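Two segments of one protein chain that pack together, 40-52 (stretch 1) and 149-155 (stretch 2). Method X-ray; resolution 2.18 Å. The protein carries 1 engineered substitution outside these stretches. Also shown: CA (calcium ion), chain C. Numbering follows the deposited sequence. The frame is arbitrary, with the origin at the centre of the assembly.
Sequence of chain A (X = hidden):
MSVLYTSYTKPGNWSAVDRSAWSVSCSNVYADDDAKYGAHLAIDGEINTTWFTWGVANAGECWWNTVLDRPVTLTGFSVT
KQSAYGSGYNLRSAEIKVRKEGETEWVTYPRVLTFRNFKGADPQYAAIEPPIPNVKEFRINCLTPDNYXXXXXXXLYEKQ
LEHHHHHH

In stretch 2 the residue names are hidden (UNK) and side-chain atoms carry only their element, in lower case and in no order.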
ATOM      1  N   HIS A  40     -10.369   0.463  -2.864  1.00 17.57           N
ATOM      2  CA  HIS A  40     -10.853   1.269  -1.742  1.00 16.27           C
ATOM      3  C   HIS A  40     -10.984   0.411  -0.487  1.00 17.75           C
ATOM      4  O   HIS A  40     -10.954   0.917   0.633  1.00 19.45           O
ATOM      5  CB  HIS A  40     -12.211   1.901  -2.091  1.00 16.80           C
ATOM      6  CG  HIS A  40     -13.290   0.895  -2.353  1.00 19.60           C
ATOM      7  ND1 HIS A  40     -13.440   0.262  -3.573  1.00 25.18           N
ATOM      8  CD2 HIS A  40     -14.267   0.402  -1.558  1.00 17.32           C
ATOM      9  CE1 HIS A  40     -14.460  -0.568  -3.517  1.00 22.06           C
ATOM     10  NE2 HIS A  40     -14.979  -0.509  -2.300  1.00 20.09           N
ATOM     11  N   LEU A  41     -11.129  -0.894  -0.675  1.00 12.65           N
ATOM     12  CA  LEU A  41     -11.218  -1.791   0.475  1.00 16.92           C
ATOM     13  C   LEU A  41      -9.914  -1.860   1.257  1.00 18.80           C
ATOM     14  O   LEU A  41      -9.918  -2.267   2.400  1.00 13.24           O
ATOM     15  CB  LEU A  41     -11.675  -3.195   0.067  1.00 19.09           C
ATOM     16  CG  LEU A  41     -13.066  -3.278  -0.574  1.00 12.74           C
ATOM     17  CD1 LEU A  41     -13.379  -4.700  -1.013  1.00 13.97           C
ATOM     18  CD2 LEU A  41     -14.158  -2.777   0.370  1.00 13.19           C
ATOM     19  N   ALA A  42      -8.799  -1.453   0.659  1.00 17.27           N
ATOM     20  CA  ALA A  42      -7.540  -1.401   1.408  1.00 16.83           C
ATOM     21  C   ALA A  42      -7.441  -0.224   2.393  1.00 18.85           C
ATOM     22  O   ALA A  42      -6.523  -0.182   3.223  1.00 18.84           O
ATOM     23  CB  ALA A  42      -6.350  -1.376   0.452  1.00 11.58           C
ATOM     24  N   ILE A  43      -8.352   0.744   2.291  1.00 18.96           N
ATOM     25  CA  ILE A  43      -8.272   1.928   3.153  1.00 20.28           C
ATOM     26  C   ILE A  43      -9.569   2.215   3.919  1.00 25.27           C
ATOM     27  O   ILE A  43      -9.861   3.367   4.234  1.00 22.90           O
ATOM     28  CB  ILE A  43      -7.863   3.198   2.359  1.00 14.29           C
ATOM     29  CG1 ILE A  43      -8.863   3.474   1.231  1.00 12.74           C
ATOM     30  CG2 ILE A  43      -6.433   3.049   1.782  1.00 14.68           C
ATOM     31  CD1 ILE A  43      -8.912   4.934   0.806  1.00 10.19           C
ATOM     32  N   ASP A  44     -10.347   1.179   4.224  1.00 17.86           N
ATOM     33  CA  ASP A  44     -11.645   1.400   4.872  1.00 11.95           C
ATOM     34  C   ASP A  44     -11.644   1.124   6.377  1.00 14.96           C
ATOM     35  O   ASP A  44     -12.675   1.251   7.035  1.00 20.44           O
ATOM     36  CB  ASP A  44     -12.758   0.606   4.170  1.00 15.70           C
ATOM     37  CG  ASP A  44     -12.569  -0.897   4.282  1.00 21.48           C
ATOM     38  OD1 ASP A  44     -11.667  -1.324   5.031  1.00 19.28           O
ATOM     39  OD2 ASP A  44     -13.333  -1.646   3.630  1.00 17.35           O
ATOM     40  N   GLY A  45     -10.484   0.760   6.916  1.00 15.77           N
ATOM     41  CA  GLY A  45     -10.329   0.539   8.343  1.00 15.78           C
ATOM     42  C   GLY A  45     -10.684  -0.855   8.826  1.00 24.67           C
ATOM     43  O   GLY A  45     -10.629  -1.114  10.027  1.00 22.80           O
ATOM     44  N   GLU A  46     -11.035  -1.752   7.903  1.00 23.88           N
ATOM     45  CA  GLU A  46     -11.544  -3.072   8.264  1.00 20.12           C
ATOM     46  C   GLU A  46     -10.608  -4.211   7.825  1.00 24.11           C
ATOM     47  O   GLU A  46     -10.276  -4.319   6.654  1.00 13.26           O
ATOM     48  CB  GLU A  46     -12.925  -3.269   7.644  1.00 15.52           C
ATOM     49  CG  GLU A  46     -13.466  -4.697   7.740  1.00 21.25           C
ATOM     50  CD  GLU A  46     -13.629  -5.144   9.179  1.00 24.88           C
ATOM     51  OE1 GLU A  46     -13.106  -6.222   9.540  1.00 18.36           O
ATOM     52  OE2 GLU A  46     -14.270  -4.406   9.952  1.00 27.51           O
ATOM     53  N   ILE A  47     -10.199  -5.078   8.744  1.00 20.63           N
ATOM     54  CA  ILE A  47      -9.255  -6.136   8.379  1.00 21.32           C
ATOM     55  C   ILE A  47      -9.880  -7.181   7.453  1.00 24.92           C
ATOM     56  O   ILE A  47      -9.194  -7.822   6.646  1.00 21.27           O
ATOM     57  CB  ILE A  47      -8.614  -6.813   9.626  1.00 17.67           C
ATOM     58  CG1 ILE A  47      -7.461  -7.730   9.211  1.00  9.78           C
ATOM     59  CG2 ILE A  47      -9.676  -7.567  10.471  1.00 12.72           C
ATOM     60  CD1 ILE A  47      -6.149  -7.002   8.895  1.00 13.21           C
ATOM     61  N   ASN A  48     -11.196  -7.320   7.538  1.00 25.00           N
ATOM     62  CA  ASN A  48     -11.884  -8.383   6.815  1.00 21.43           C
ATOM     63  C   ASN A  48     -12.327  -8.025   5.409  1.00 25.09           C
ATOM     64  O   ASN A  48     -12.921  -8.845   4.720  1.00 25.89           O
ATOM     65  CB  ASN A  48     -13.054  -8.920   7.634  1.00 34.36           C
ATOM     66  CG  ASN A  48     -12.593  -9.865   8.728  1.00 55.18           C
ATOM     67  OD1 ASN A  48     -11.914 -10.859   8.450  1.00 57.34           O
ATOM     68  ND2 ASN A  48     -12.941  -9.556   9.978  1.00 59.58           N
ATOM     69  N   THR A  49     -12.024  -6.806   4.975  1.00 17.85           N
ATOM     70  CA  THR A  49     -12.229  -6.454   3.574  1.00 14.09           C
ATOM     71  C   THR A  49     -10.857  -6.188   2.988  1.00 18.83           C
ATOM     72  O   THR A  49      -9.991  -5.624   3.650  1.00 20.35           O
ATOM     73  CB  THR A  49     -13.119  -5.221   3.426  1.00 17.61           C
ATOM     74  OG1 THR A  49     -12.493  -4.116   4.079  1.00 20.03           O
ATOM     75  CG2 THR A  49     -14.506  -5.468   4.068  1.00 12.21           C
ATOM     76  N   THR A  50     -10.629  -6.599   1.753  1.00 19.78           N
ATOM     77  CA  THR A  50      -9.281  -6.493   1.244  1.00 13.75           C
ATOM     78  C   THR A  50      -9.251  -6.164  -0.234  1.00 15.91           C
ATOM     79  O   THR A  50     -10.166  -6.525  -0.991  1.00 11.62           O
ATOM     80  CB  THR A  50      -8.521  -7.814   1.483  1.00  9.84           C
ATOM     81  OG1 THR A  50      -7.166  -7.684   1.045  1.00 18.96           O
ATOM     82  CG2 THR A  50      -9.202  -8.927   0.705  1.00 15.90           C
ATOM     83  N   TRP A  51      -8.201  -5.450  -0.630  1.00 13.63           N
ATOM     84  CA  TRP A  51      -7.819  -5.366  -2.027  1.00 16.89           C
ATOM     85  C   TRP A  51      -7.133  -6.683  -2.391  1.00 21.20           C
ATOM     86  O   TRP A  51      -6.330  -7.207  -1.626  1.00 19.21           O
ATOM     87  CB  TRP A  51      -6.865  -4.186  -2.266  1.00 10.35           C
ATOM     88  CG  TRP A  51      -6.301  -4.179  -3.650  1.00 13.19           C
ATOM     89  CD1 TRP A  51      -7.006  -4.078  -4.814  1.00 14.67           C
ATOM     90  CD2 TRP A  51      -4.914  -4.289  -4.027  1.00 15.32           C
ATOM     91  NE1 TRP A  51      -6.149  -4.100  -5.891  1.00 20.22           N
ATOM     92  CE2 TRP A  51      -4.868  -4.235  -5.440  1.00 21.57           C
ATOM     93  CE3 TRP A  51      -3.720  -4.416  -3.309  1.00 19.22           C
ATOM     94  CZ2 TRP A  51      -3.660  -4.320  -6.149  1.00 17.42           C
ATOM     95  CZ3 TRP A  51      -2.524  -4.498  -4.017  1.00 17.14           C
ATOM     96  CH2 TRP A  51      -2.505  -4.449  -5.421  1.00 16.68           C
ATOM     97  N   PHE A  52      -7.458  -7.231  -3.549  1.00 19.62           N
ATOM     98  CA  PHE A  52      -6.845  -8.484  -3.963  1.00 19.08           C
ATOM     99  C   PHE A  52      -6.776  -8.484  -5.471  1.00 20.50           C
ATOM    100  O   PHE A  52      -7.686  -7.992  -6.130  1.00 21.43           O
ATOM    101  CB  PHE A  52      -7.636  -9.692  -3.445  1.00 13.75           C
ATOM    102  CG  PHE A  52      -6.885 -10.995  -3.546  1.00 22.50           C
ATOM    103  CD1 PHE A  52      -5.867 -11.298  -2.638  1.00 16.66           C
ATOM    104  CD2 PHE A  52      -7.192 -11.918  -4.541  1.00 15.28           C
ATOM    105  CE1 PHE A  52      -5.158 -12.514  -2.729  1.00 19.58           C
ATOM    106  CE2 PHE A  52      -6.497 -13.144  -4.636  1.00 20.71           C
ATOM    107  CZ  PHE A  52      -5.474 -13.436  -3.733  1.00 17.53           C
ATOM    108  N   UNK A 149      -1.877 -11.507  -5.007  1.00 20.10           N
ATOM    109  CA  UNK A 149      -1.603 -10.887  -3.719  1.00 15.75           C
ATOM    110  C   UNK A 149      -2.556  -9.709  -3.475  1.00 20.05           C
ATOM    111  O   UNK A 149      -3.455  -9.435  -4.283  1.00 16.47           O
ATOM    112  c   UNK A 149      -0.090 -10.462  -3.603  1.00 21.85           C
ATOM    113  c   UNK A 149       0.235  -9.273  -4.513  1.00 16.68           C
ATOM    114  o   UNK A 149       0.234 -10.123  -2.247  1.00 19.48           O
ATOM    115  N   UNK A 150      -2.355  -9.014  -2.360  1.00 19.89           N
ATOM    116  CA  UNK A 150      -3.165  -7.860  -2.017  1.00 22.11           C
ATOM    117  C   UNK A 150      -2.914  -7.493  -0.569  1.00 20.90           C
ATOM    118  O   UNK A 150      -1.938  -7.947   0.017  1.00 19.88           O
ATOM    119  N   UNK A 151      -3.791  -6.681   0.010  1.00 14.66           N
ATOM    120  CA  UNK A 151      -3.694  -6.365   1.432  1.00 12.13           C
ATOM    121  C   UNK A 151      -4.982  -5.735   1.932  1.00 19.41           C
ATOM    122  O   UNK A 151      -5.703  -5.101   1.167  1.00 16.79           O
ATOM    123  c   UNK A 151      -1.782  -2.247  -1.007  1.00 14.83           C
ATOM    124  c   UNK A 151      -2.236  -4.358   0.780  1.00 16.87           C
ATOM    125  c   UNK A 151      -1.113  -4.350  -0.036  1.00 17.41           C
ATOM    126  c   UNK A 151      -0.885  -3.306  -0.930  1.00 19.80           C
ATOM    127  c   UNK A 151      -2.905  -2.241  -0.171  1.00  8.58           C
ATOM    128  c   UNK A 151      -3.120  -3.285   0.707  1.00  6.91           C
ATOM    129  c   UNK A 151      -2.471  -5.494   1.756  1.00 10.54           C
ATOM    130  N   UNK A 152      -5.281  -5.941   3.212  1.00 15.09           N
ATOM    131  CA  UNK A 152      -6.584  -5.571   3.741  1.00 16.91           C
ATOM    132  C   UNK A 152      -6.570  -4.138   4.202  1.00 16.51           C
ATOM    133  O   UNK A 152      -7.572  -3.448   4.123  1.00 11.79           O
ATOM    134  c   UNK A 152      -6.986  -6.489   4.869  1.00 17.98           C
ATOM    135  N   UNK A 153      -5.416  -3.686   4.665  1.00 15.66           N
ATOM    136  CA  UNK A 153      -5.284  -2.331   5.161  1.00 13.06           C
ATOM    137  C   UNK A 153      -3.900  -1.808   4.860  1.00 16.37           C
ATOM    138  O   UNK A 153      -2.912  -2.430   5.230  1.00 13.43           O
ATOM    139  o   UNK A 153      -7.288  -0.001   6.841  1.00 32.36           O
ATOM    140  c   UNK A 153      -6.999  -2.357   7.019  1.00 27.56           C
ATOM    141  c   UNK A 153      -7.720  -1.120   6.504  1.00 28.84           C
ATOM    142  c   UNK A 153      -5.524  -2.311   6.673  1.00 18.20           C
ATOM    143  o   UNK A 153      -8.703  -1.262   5.761  1.00 23.42           O
ATOM    144  N   UNK A 154      -3.841  -0.668   4.180  1.00 17.42           N
ATOM    145  CA  UNK A 154      -2.602   0.071   4.025  1.00 18.58           C
ATOM    146  C   UNK A 154      -2.750   1.463   4.633  1.00 19.49           C
ATOM    147  O   UNK A 154      -3.815   2.074   4.561  1.00 12.28           O
ATOM    148  c   UNK A 154      -0.181   0.730   1.094  1.00 21.86           C
ATOM    149  c   UNK A 154      -0.805   0.845   2.476  1.00 15.28           C
ATOM    150  c   UNK A 154      -2.203   0.221   2.561  1.00 21.77           C
ATOM    151  c   UNK A 154      -3.259   1.059   1.791  1.00 10.00           C
ATOM    152  N   UNK A 155      -1.675   1.945   5.242  1.00 17.32           N
ATOM    153  CA  UNK A 155      -1.644   3.278   5.820  1.00 18.98           C
ATOM    154  C   UNK A 155      -0.371   3.988   5.424  1.00 19.22           C
ATOM    155  O   UNK A 155       0.644   3.346   5.155  1.00 16.78           O
ATOM    156  o   UNK A 155      -3.930   3.872   7.918  1.00 17.35           O
ATOM    157  c   UNK A 155      -3.121   2.948   7.828  1.00 18.57           C
ATOM    158  c   UNK A 155      -1.719   3.198   7.340  1.00  9.80           C
ATOM    159  n   UNK A 155      -3.430   1.693   8.129  1.00 13.64           N
TER
HETATM  160 CA    CA C 402      -9.969  -3.259   4.564  1.00 22.95          CA

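Position 149 has three side-chain atoms, one carbon that carries one oxygen and one carbon. Its CB points away from stretch 1, and the contact comes from the backbone instead: the O atom of 149 lies over one face of the Phe52 ring, 3.5 Å from Phe52 CD1. The fork is threonine, Thr149. Its hydroxyl OG1 is hydrogen-bonded elsewhere in the structure.

Position 150 has no side-chain atoms. The backbones run close here, with the CA of 150 lying 4.2 Å from Phe52 CA and 3.3 Å from Trp51 O. The residue is glycine, Gly150. It pairs with Phe52 in an antiparallel, non-hydrogen-bonded bridge. An ideal CB would lie 2.0 Å from Trp51 O and 2.8 Å from Phe52 CA. Both are clashes, so this spacing leaves no room for a side chain.

Position 151 has one carbon followed by a ring of six carbons. A ring carbon lies 3.7 Å from Trp51 CZ3, and another lies 3.6 Å from Ala42 CB, which sits at the ring edge. No oxygen is attached to the ring, so the residue is phenylalanine, Phe151. Its side chain lies on the same face of the sheet as that of Trp51. The carbon near Trp51 CZ3 is CE1, and the ring planes meet obliquely at 56°. The backbone pairs with Trp51: Trp51 N donates to Phe151 O at 3.1 Å, and Phe151 N makes a weak hydrogen bond to Trp51 O, also 3.1 Å.

Position 152 has a single side-chain carbon. This methyl is in close quarters, with the CB of 152 lying 3.1 Å from Ile47 O and 3.9 Å from Thr50 CB. The residue is alanine, Ala152. Ala152 O binds the calcium ion at 2.5 Å.

Position 153 has three carbons in a row, the third carrying two oxygens. One carboxylate oxygen is 2.9 Å from Gly45 N. A carboxylate on a chain of this length is glutamate, Glu153. Its CB points away overall, but the chain bends back through two m rotamers. Glu153 OE2 binds calcium at 2.6 Å. It also accepts weak hydrogen bonds from Asp44 N at 3.3 Å, Gly45 N at 2.9 Å and Glu46 N at 3.2 Å.

Position 154 has four carbons, forked at the first, with one arm two carbons long. The short arm's carbon is 3.7 Å from Ile43 CG2 and 4.2 Å from Ala42 CB. This is isoleucine, Ile154. Ile154 N donates a well-aligned hydrogen bond to Ala42 O at 2.9 Å.

Position 155 has two carbons, the second carrying one oxygen and one nitrogen. It touches nothing on stretch 1. This amide is asparagine, Asn155.

The contact joins a short antiparallel pairing to a shared calcium site. Trp51 and Phe52 pair with Phe151 and Gly150. Leu41 O, Asp44 OD1, Glu46 O, and Thr49 O and OG1 bind the ion from stretch 1; Ala152 O and Glu153 OE2 bind it from stretch 2. Apolar packing around Ala42 adds to the contact.

Stretch 2, residues 149-155: TGFAEIN
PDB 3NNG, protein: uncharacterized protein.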